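Local coordinates for methyltransferase domain-containing protein (Serratia marcescens, PDB 7CLU) that catalyses an S-adenosyl-L-methionine-dependent O-methyl transfer in the synthetic pathway of the red pigment prodigiosin, working as a two-domain, dimerising methyltransferase, at the interface of chains A and B. Numbering follows the deposited sequence. Chains: chain A/B, Methyltransferase domain-containing protein.

The interface of chains A and B. Residues chain A 281-284; chain B 59, 62-63, 69.
B:Gln69 reaches tip-on to the backbone of A:Asp281 in the two-fold dimer of this class II O-methyltransferase, where a loop from the methyltransferase domain of chain A, just ahead of helix 286-298, meets helix 51-63 and strand 68-70 of the partner's dimerisation domain. Amide nitrogen NE2 of B:Gln69 donates to the carbonyl O of A:Asp281 at 2.9 Å; the acceptor lies nearly in the amide plane, and the C=O...N angle of 165° makes the approach almost end-on. CG stands anti to the backbone N (chi1 -175°) and the chain then bends at chi2, which turns the amide toward the loop. The same NE2 meets water 1, which in turn contacts the carbonyl O of A:Lys282 at 2.7 Å, so one amide engages two successive carbonyls, the second indirectly.

B:Arg62 presents a face rather than its tip: CB of A:Ser283 sits 3.5 Å above the guanidinium plane, displaced toward its rim. The hydroxyl OG of A:Ser283 turns back to its own chain, 2.7 Å from carboxylate OD1 of A:Asp281 on the syn side but 25° out of the carboxylate plane, a bond that ties the A:Ser283 and A:Asp281 side chains together. The other oxygen, OD2, contacts water 2, which also meets NE of B:Arg62 (3.0 Å) and the carbonyl O of B:Gln69. Carboxylate and guanidinium are thus linked through water, with OD2 of A:Asp281 and NH2 of B:Arg62 4.9 Å apart; any electrostatic attraction would act without direct contact.

On the helix, B:Ile59 lays its CG2 methyl 3.5 Å from the carbonyl O of A:Lys282, while CD1 lies alongside that lysine's CB at 4.1 Å. CB of B:Ala63 packs against the carbonyl O of A:Ser283.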
loop_
_atom_site.group_PDB
_atom_site.type_symbol
_atom_site.label_atom_id
_atom_site.label_comp_id
_atom_site.label_asym_id
_atom_site.label_seq_id
_atom_site.Cartn_x
_atom_site.Cartn_y
_atom_site.Cartn_z
ATOM N N ASP A 281 -17.381 -18.065 7.676
ATOM C CA ASP A 281 -17.769 -18.043 6.269
ATOM C C ASP A 281 -16.654 -17.539 5.356
ATOM O O ASP A 281 -16.928 -17.164 4.208
ATOM C CB ASP A 281 -19.025 -17.195 6.066
ATOM C CG ASP A 281 -18.785 -15.712 6.319
ATOM O OD1 ASP A 281 -17.808 -15.357 7.023
ATOM O OD2 ASP A 281 -19.599 -14.899 5.822
ATOM N N LYS A 282 -15.411 -17.528 5.839
ATOM C CA LYS A 282 -14.252 -17.094 5.051
ATOM C C LYS A 282 -14.535 -15.757 4.363
ATOM O O LYS A 282 -14.362 -15.591 3.152
ATOM C CB LYS A 282 -13.837 -18.180 4.050
ATOM C CG LYS A 282 -13.424 -19.494 4.723
ATOM C CD LYS A 282 -13.196 -20.664 3.734
ATOM C CE LYS A 282 -11.732 -20.770 3.296
ATOM N NZ LYS A 282 -11.425 -21.900 2.332
ATOM N N SER A 283 -15.001 -14.798 5.168
ATOM C CA SER A 283 -15.277 -13.435 4.728
ATOM C C SER A 283 -14.284 -12.432 5.291
ATOM O O SER A 283 -14.411 -11.228 5.029
ATOM C CB SER A 283 -16.696 -13.016 5.139
ATOM O OG SER A 283 -16.797 -12.904 6.547
ATOM N N GLY A 284 -13.312 -12.897 6.056
ATOM C CA GLY A 284 -12.380 -12.042 6.738
ATOM C C GLY A 284 -11.704 -12.842 7.821
ATOM O O GLY A 284 -11.736 -14.077 7.793
ATOM N N ILE B 59 -11.860 -13.651 -1.510
ATOM C CA ILE B 59 -12.010 -13.485 -0.071
ATOM C C ILE B 59 -11.486 -12.120 0.372
ATOM O O ILE B 59 -12.103 -11.445 1.197
ATOM C CB ILE B 59 -11.314 -14.639 0.677
ATOM C CG1 ILE B 59 -12.065 -15.948 0.450
ATOM C CG2 ILE B 59 -11.262 -14.371 2.175
ATOM C CD1 ILE B 59 -11.333 -17.177 0.994
ATOM N N ARG B 62 -14.104 -9.459 -0.675
ATOM C CA ARG B 62 -15.212 -9.451 0.272
ATOM C C ARG B 62 -14.796 -8.783 1.581
ATOM O O ARG B 62 -15.529 -7.942 2.119
ATOM C CB ARG B 62 -15.712 -10.877 0.523
ATOM C CG ARG B 62 -16.422 -11.079 1.880
ATOM C CD ARG B 62 -17.770 -10.321 1.931
ATOM N NE ARG B 62 -18.484 -10.521 3.185
ATOM C CZ ARG B 62 -18.315 -9.786 4.287
ATOM N NH1 ARG B 62 -17.437 -8.788 4.314
ATOM N NH2 ARG B 62 -19.023 -10.059 5.376
ATOM N N ALA B 63 -13.602 -9.111 2.086
ATOM C CA ALA B 63 -13.175 -8.566 3.372
ATOM C C ALA B 63 -12.932 -7.067 3.287
ATOM O O ALA B 63 -13.111 -6.354 4.282
ATOM C CB ALA B 63 -11.912 -9.282 3.868
ATOM N N GLN B 69 -20.901 -11.692 -0.008
ATOM C CA GLN B 69 -20.763 -13.133 -0.145
ATOM C C GLN B 69 -21.701 -13.827 0.830
ATOM O O GLN B 69 -21.724 -13.499 2.017
ATOM C CB GLN B 69 -19.319 -13.581 0.107
ATOM C CG GLN B 69 -19.090 -15.067 -0.143
ATOM C CD GLN B 69 -19.067 -15.880 1.140
ATOM O OE1 GLN B 69 -20.015 -16.598 1.449
ATOM N NE2 GLN B 69 -17.980 -15.770 1.888
HETATM O O HOH W 1 -15.573 -14.396 1.030
HETATM O O HOH W 2 -19.861 -13.114 3.657
#